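Local coordinates for protein tumor necrosis factor receptor superfamily member 16 (Rattus norvegicus, PDB 1SG1) that binds nerve growth factor, and probably other neurotrophins, as the low-affinity receptor p75NTR, a cell-surface protein of cysteine-rich extracellular repeats, at residues M67-V72 with D76-C81; G84-E89 with H93-S98; E14-C19 with Q27-N32. All blocks are in the same frame, centred on the assembly; numbering follows the deposited sequence.

From the N terminus, the three contacts close one after another along an elongated chain, and none nests within or crosses another. Interaction 3 comes first: a disulfide joins residues 14-19 to 27-32 and closes a loop that contains strand 23-27, near the N-terminal end. Interaction 1 then closes a short hairpin, 67-72 with 76-81, its centre about 32 Å from that of interaction 3. Interaction 2 closes the next hairpin, 84-89 with 93-98, its centre about 17 Å from that of interaction 1. Those two touch: the C81-C94 disulfide ties the end of strand 78-81 to the second strand of the next hairpin. The centres of interactions 2 and 3 lie about 46 Å apart.

Interaction 1. Residues M67-V72 with D76-C81; sequences MSAPCV and DAVCRC
A beta hairpin of the cysteine-rich region, carrying a classic beta bulge, pairs S68 and A69 of 67-72 with the single residue V78 of 76-81. V78 O is gripped twice, by S68 N at 2.8 Å and by A69 N at 3.0 Å, both donors reaching it from the same face of the carbonyl plane. The first bond is the straighter, 167° at the hydrogen against 144° for A69. V78 N answers with a bond to A69 O, completing the antiparallel pair. On the face shared by these two residues, A69 CB sits 3.6 Å from V78 CB, and another protein chain of the assembly packs on both, consistent with a surface that meets the neurotrophin. P70, next along, is met by aromatic side chains of two such chains. Beyond the bridges, C71, whose SG is in a disulfide with C58, rests its CB 3.8 Å from A77 CB. D76 OD2 is hydrogen-bonded to T59 OG1, outside the hairpin. At the other end, S68 holds OG anti to the backbone N (chi1 171°), on the side where the R80 guanidinium lies, and S68 CB sits over one face of that group, 3.6 Å from R80 NE.

Interaction 2. Residues G84-E89 with H93-S98; sequences GYYQDE and HCEACS
This is a surface contact between the two strands of an antiparallel hairpin, Y85-Q87 with C94-A96, in which Y86 and E95 form the central hydrogen-bonded pair. The strand directions are 143° apart. Y86 N donates to E95 O and E95 N donates back to Y86 O, each at 2.9 Å and with the donor nearly in line with the carbonyl. Two further backbone bonds hold the ends, C97 N to G84 O at 3.0 Å and D88 N to H93 O at 2.8 Å.

The Y86 ring lies against the partner strand. With chi1 at 74°, CG falls between the backbone N and the carbonyl carbon, which swings the ring back across that strand: CD2 comes 3.1 Å from E95 O and CE2 3.4 Å from E95 CB. A96 O meets the ring at its edge, in its plane. The E95 carboxylate is turned almost perpendicular to the ring, and its OE1 takes a weak bond from H93 ND1. A leucine here lacks the ring that lies along E95 CB and meets A96 O at its edge, and would probably open a gap against the E95 side chain.

Y85 turns its ring the other way, its CD2 3.5 Å from A96 CA, while its CB lies 4.1 Å from C94 CB. D88 OD1 is hydrogen-bonded to T91 N in the turn; D88 OD2 lies 4.3 Å from E95 OE2, a like-charge pair that would probably repel. The disulfide of C94 with C81 ties the second strand, and that of C97 with C110 the residue just after it: an antiparallel hairpin of a TNF-receptor cysteine-rich repeat, held by disulfides.

Interaction 3. Residues E14-C19 with Q27-N32; sequences ECCKAC and QPCGAN
C16 and C29 carry this contact, joined by a disulfide between two loops that flank strand 23-27. Taking 14-19 in order, E14 comes first, its OE1 held by S12 within the same loop. C15 turns its CB away from 27-32 and bonds to C4, so that adjacent cysteines serve different partners. C16 then points its CB toward the other loop, and its SG meets C29 SG at 2.0 Å. The torsion about the S-S bond is 87°, close to the relaxed value, and its sign makes the bridge right-handed. The two ends reach it differently: C16 SG stands anti to its own carbonyl carbon (chi1 -65°), whereas C29 SG is tucked between its backbone N and carbonyl carbon (chi1 79°). The link spans 6.3 Å from C16 CA to C29 CA, and 3.8 Å from C16 CB to C29 CB. K17 follows, its N and O held by the side chains of Q33 and T34; T34 also packs against both C16 and C29. At the far end, past A18, C19 bonds to C36. The pairing of six cysteines, first with second, third with fifth and fourth with sixth, is that of a TNF-receptor cysteine-rich domain.

Interaction 1. Residues M67-V72 with D76-C81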
# COMPACT_ATOMS: atom_id res chain seq x y z
N MET C 67 -1.85 -9.92 5.48
CA MET C 67 -1.28 -9.87 4.17
C MET C 67 -0.66 -8.50 3.92
O MET C 67 -1.29 -7.48 4.08
CB MET C 67 -2.36 -10.19 3.15
CG MET C 67 -1.99 -9.99 1.70
SD MET C 67 -3.26 -10.68 0.62
CE MET C 67 -2.69 -12.36 0.60
N SER C 68 0.60 -8.51 3.55
CA SER C 68 1.31 -7.31 3.23
C SER C 68 1.55 -7.38 1.75
O SER C 68 1.76 -6.37 1.10
CB SER C 68 2.63 -7.26 3.96
OG SER C 68 3.38 -6.18 3.46
N ALA C 69 1.50 -8.60 1.23
CA ALA C 69 1.70 -8.87 -0.18
C ALA C 69 0.93 -10.13 -0.61
O ALA C 69 1.02 -11.17 0.03
CB ALA C 69 3.18 -9.05 -0.46
N PRO C 70 0.13 -10.04 -1.68
CA PRO C 70 -0.59 -11.26 -2.06
C PRO C 70 0.24 -12.21 -2.92
O PRO C 70 1.21 -11.82 -3.58
CB PRO C 70 -1.80 -10.72 -2.79
CG PRO C 70 -1.25 -9.54 -3.49
CD PRO C 70 -0.34 -8.89 -2.46
N CYS C 71 -0.16 -13.47 -2.91
CA CYS C 71 0.55 -14.48 -3.66
C CYS C 71 0.24 -14.49 -5.16
O CYS C 71 -0.91 -14.58 -5.55
CB CYS C 71 0.23 -15.84 -3.09
SG CYS C 71 1.49 -17.09 -3.46
N VAL C 72 1.28 -14.38 -5.97
CA VAL C 72 1.12 -14.45 -7.42
C VAL C 72 1.67 -15.81 -7.83
O VAL C 72 2.29 -16.49 -7.01
CB VAL C 72 1.90 -13.36 -8.13
CG1 VAL C 72 1.89 -13.62 -9.64
CG2 VAL C 72 1.24 -12.02 -7.86
N ASP C 76 5.76 -15.68 -3.85
CA ASP C 76 5.05 -16.03 -2.64
C ASP C 76 4.41 -14.77 -2.06
O ASP C 76 4.71 -13.64 -2.47
CB ASP C 76 6.03 -16.61 -1.64
CG ASP C 76 5.34 -17.24 -0.46
OD1 ASP C 76 4.12 -17.38 -0.50
OD2 ASP C 76 6.03 -17.59 0.50
N ALA C 77 3.54 -14.97 -1.08
CA ALA C 77 2.88 -13.89 -0.42
C ALA C 77 3.78 -13.47 0.72
O ALA C 77 4.69 -14.20 1.10
CB ALA C 77 1.54 -14.36 0.11
N VAL C 78 3.53 -12.28 1.26
CA VAL C 78 4.28 -11.79 2.39
C VAL C 78 3.28 -11.36 3.46
O VAL C 78 2.24 -10.79 3.16
CB VAL C 78 5.22 -10.64 2.00
CG1 VAL C 78 6.19 -10.40 3.12
CG2 VAL C 78 5.99 -10.99 0.72
N CYS C 79 3.60 -11.69 4.71
CA CYS C 79 2.77 -11.39 5.85
C CYS C 79 3.47 -10.58 6.92
O CYS C 79 4.62 -10.82 7.23
CB CYS C 79 2.31 -12.68 6.51
SG CYS C 79 1.44 -13.87 5.46
N ARG C 80 2.76 -9.62 7.49
CA ARG C 80 3.32 -8.78 8.55
C ARG C 80 2.31 -8.70 9.68
O ARG C 80 1.15 -9.03 9.50
CB ARG C 80 3.65 -7.39 8.01
CG ARG C 80 5.03 -7.29 7.38
CD ARG C 80 5.45 -5.84 7.12
NE ARG C 80 5.11 -5.37 5.77
CZ ARG C 80 4.41 -4.27 5.52
NH1 ARG C 80 3.96 -3.52 6.52
NH2 ARG C 80 4.16 -3.92 4.27
N CYS C 81 2.74 -8.28 10.86
CA CYS C 81 1.79 -8.14 11.96
C CYS C 81 0.76 -7.08 11.63
O CYS C 81 1.10 -6.01 11.12
CB CYS C 81 2.52 -7.76 13.26
SG CYS C 81 3.51 -9.12 13.95

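Interaction 2. Residues G84-E89 with H93-S98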
# COMPACT_ATOMS: atom_id res chain seq x y z
N GLY C 84 -2.63 -2.85 14.49
CA GLY C 84 -2.35 -2.54 15.88
C GLY C 84 -1.20 -3.24 16.59
O GLY C 84 -1.02 -3.06 17.79
N TYR C 85 -0.40 -4.01 15.87
CA TYR C 85 0.70 -4.74 16.50
C TYR C 85 1.99 -4.59 15.74
O TYR C 85 2.01 -4.02 14.67
CB TYR C 85 0.38 -6.24 16.59
CG TYR C 85 -1.02 -6.55 17.06
CD1 TYR C 85 -2.13 -6.27 16.25
CD2 TYR C 85 -1.24 -7.12 18.31
CE1 TYR C 85 -3.43 -6.55 16.69
CE2 TYR C 85 -2.53 -7.40 18.76
CZ TYR C 85 -3.62 -7.12 17.95
OH TYR C 85 -4.89 -7.40 18.39
N TYR C 86 3.06 -5.13 16.31
CA TYR C 86 4.39 -5.13 15.72
C TYR C 86 4.99 -6.52 16.00
O TYR C 86 4.54 -7.20 16.89
CB TYR C 86 5.27 -4.04 16.36
CG TYR C 86 5.74 -4.36 17.76
CD1 TYR C 86 7.04 -4.80 17.99
CD2 TYR C 86 4.88 -4.24 18.85
CE1 TYR C 86 7.48 -5.10 19.28
CE2 TYR C 86 5.30 -4.55 20.13
CZ TYR C 86 6.60 -4.98 20.35
OH TYR C 86 7.03 -5.26 21.64
N GLN C 87 6.00 -6.92 15.24
CA GLN C 87 6.62 -8.23 15.44
C GLN C 87 7.79 -8.19 16.39
O GLN C 87 8.73 -7.43 16.20
CB GLN C 87 7.07 -8.80 14.09
CG GLN C 87 7.95 -10.05 14.18
CD GLN C 87 7.86 -10.94 12.93
OE1 GLN C 87 8.02 -10.47 11.80
NE2 GLN C 87 7.62 -12.23 13.15
N ASP C 88 7.73 -9.02 17.42
CA ASP C 88 8.81 -9.11 18.39
C ASP C 88 9.95 -9.90 17.73
O ASP C 88 9.75 -11.02 17.26
CB ASP C 88 8.32 -9.80 19.67
CG ASP C 88 9.40 -9.92 20.72
OD1 ASP C 88 10.40 -10.63 20.47
OD2 ASP C 88 9.26 -9.30 21.80
N GLU C 89 11.13 -9.28 17.69
CA GLU C 89 12.33 -9.83 17.07
C GLU C 89 12.76 -11.27 17.34
O GLU C 89 12.95 -12.05 16.40
CB GLU C 89 13.52 -8.92 17.36
CG GLU C 89 13.71 -7.82 16.34
CD GLU C 89 13.87 -8.38 14.93
OE1 GLU C 89 14.77 -9.22 14.72
OE2 GLU C 89 13.10 -7.97 14.03
N HIS C 93 6.63 -13.27 17.42
CA HIS C 93 5.24 -13.12 17.77
C HIS C 93 4.77 -11.66 17.65
O HIS C 93 5.54 -10.72 17.85
CB HIS C 93 5.03 -13.60 19.20
CG HIS C 93 3.59 -13.68 19.59
ND1 HIS C 93 3.07 -13.00 20.67
CD2 HIS C 93 2.55 -14.33 19.02
CE1 HIS C 93 1.77 -13.23 20.75
NE2 HIS C 93 1.43 -14.04 19.76
N CYS C 94 3.49 -11.48 17.32
CA CYS C 94 2.94 -10.14 17.21
C CYS C 94 2.49 -9.67 18.57
O CYS C 94 1.70 -10.32 19.25
CB CYS C 94 1.74 -10.10 16.26
SG CYS C 94 2.11 -10.47 14.53
N GLU C 95 3.03 -8.52 18.96
CA GLU C 95 2.74 -7.88 20.24
C GLU C 95 1.99 -6.57 19.97
O GLU C 95 2.27 -5.89 18.99
CB GLU C 95 4.05 -7.60 20.98
CG GLU C 95 4.17 -8.25 22.36
CD GLU C 95 4.11 -9.77 22.31
OE1 GLU C 95 3.01 -10.31 22.07
OE2 GLU C 95 5.16 -10.42 22.52
N ALA C 96 1.03 -6.22 20.81
CA ALA C 96 0.31 -4.98 20.60
C ALA C 96 1.26 -3.80 20.79
O ALA C 96 2.08 -3.81 21.70
CB ALA C 96 -0.86 -4.86 21.56
N CYS C 97 1.15 -2.82 19.90
CA CYS C 97 1.97 -1.63 19.95
C CYS C 97 1.88 -0.95 21.32
O CYS C 97 0.85 -1.03 21.99
CB CYS C 97 1.50 -0.62 18.89
SG CYS C 97 1.74 -1.08 17.15
N SER C 98 2.94 -0.29 21.74
CA SER C 98 2.88 0.42 23.01
C SER C 98 2.14 1.71 22.72
O SER C 98 2.05 2.14 21.56
CB SER C 98 4.28 0.72 23.54
OG SER C 98 4.85 -0.42 24.15

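Interaction 3. Residues E14-C19 with Q27-N32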
# COMPACT_ATOMS: atom_id res chain seq x y z
N GLU C 14 19.36 -36.93 -22.33
CA GLU C 14 18.78 -35.63 -22.68
C GLU C 14 18.77 -34.75 -21.45
O GLU C 14 18.41 -35.19 -20.35
CB GLU C 14 17.36 -35.76 -23.21
CG GLU C 14 17.25 -36.27 -24.62
CD GLU C 14 17.41 -37.78 -24.71
OE1 GLU C 14 18.49 -38.28 -24.35
OE2 GLU C 14 16.45 -38.45 -25.15
N CYS C 15 19.18 -33.50 -21.63
CA CYS C 15 19.21 -32.54 -20.54
C CYS C 15 17.78 -32.12 -20.22
O CYS C 15 17.16 -31.36 -20.98
CB CYS C 15 20.04 -31.31 -20.92
SG CYS C 15 20.18 -30.01 -19.66
N CYS C 16 17.25 -32.64 -19.12
CA CYS C 16 15.90 -32.33 -18.69
C CYS C 16 15.60 -30.85 -18.87
O CYS C 16 16.44 -30.00 -18.61
CB CYS C 16 15.74 -32.70 -17.23
SG CYS C 16 15.89 -34.50 -16.96
N LYS C 17 14.39 -30.55 -19.36
CA LYS C 17 13.95 -29.17 -19.55
C LYS C 17 13.57 -28.65 -18.17
O LYS C 17 13.29 -29.43 -17.27
CB LYS C 17 12.73 -29.11 -20.46
CG LYS C 17 13.01 -29.39 -21.92
CD LYS C 17 11.72 -29.39 -22.73
CE LYS C 17 12.00 -29.35 -24.23
NZ LYS C 17 12.70 -28.09 -24.63
N ALA C 18 13.56 -27.34 -18.01
CA ALA C 18 13.21 -26.76 -16.73
C ALA C 18 11.89 -26.00 -16.75
O ALA C 18 11.53 -25.39 -17.76
CB ALA C 18 14.34 -25.85 -16.23
N CYS C 19 11.17 -26.06 -15.62
CA CYS C 19 9.89 -25.37 -15.46
C CYS C 19 10.21 -23.94 -15.07
O CYS C 19 10.66 -23.66 -13.97
CB CYS C 19 9.05 -26.03 -14.37
SG CYS C 19 8.67 -27.77 -14.71
N GLN C 27 5.56 -33.68 -12.94
CA GLN C 27 6.19 -34.97 -12.72
C GLN C 27 7.68 -34.93 -13.10
O GLN C 27 8.04 -34.57 -14.22
CB GLN C 27 5.46 -36.04 -13.53
CG GLN C 27 6.07 -37.42 -13.48
CD GLN C 27 5.36 -38.38 -14.41
OE1 GLN C 27 4.22 -38.77 -14.16
NE2 GLN C 27 6.03 -38.73 -15.50
N PRO C 28 8.55 -35.30 -12.15
CA PRO C 28 10.01 -35.32 -12.29
C PRO C 28 10.56 -36.10 -13.46
O PRO C 28 10.18 -37.25 -13.70
CB PRO C 28 10.48 -35.87 -10.95
CG PRO C 28 9.35 -36.74 -10.52
CD PRO C 28 8.15 -35.91 -10.87
N CYS C 29 11.53 -35.47 -14.19
CA CYS C 29 12.14 -36.10 -15.34
C CYS C 29 12.92 -37.35 -14.92
O CYS C 29 13.82 -37.30 -14.08
CB CYS C 29 13.06 -35.13 -16.08
SG CYS C 29 14.71 -34.86 -15.35
N GLY C 30 12.51 -38.47 -15.50
CA GLY C 30 13.14 -39.76 -15.25
C GLY C 30 13.16 -40.44 -16.61
O GLY C 30 13.97 -40.10 -17.49
N ALA C 31 12.22 -41.35 -16.82
CA ALA C 31 12.14 -42.03 -18.10
C ALA C 31 11.88 -41.02 -19.22
O ALA C 31 12.29 -41.23 -20.37
CB ALA C 31 11.04 -43.07 -18.05
N ASN C 32 11.22 -39.91 -18.90
CA ASN C 32 10.89 -38.91 -19.90
C ASN C 32 11.38 -37.49 -19.56
O ASN C 32 11.92 -37.25 -18.48
CB ASN C 32 9.36 -38.91 -20.13
CG ASN C 32 8.79 -40.32 -20.33
OD1 ASN C 32 8.68 -40.82 -21.45
ND2 ASN C 32 8.43 -40.98 -19.23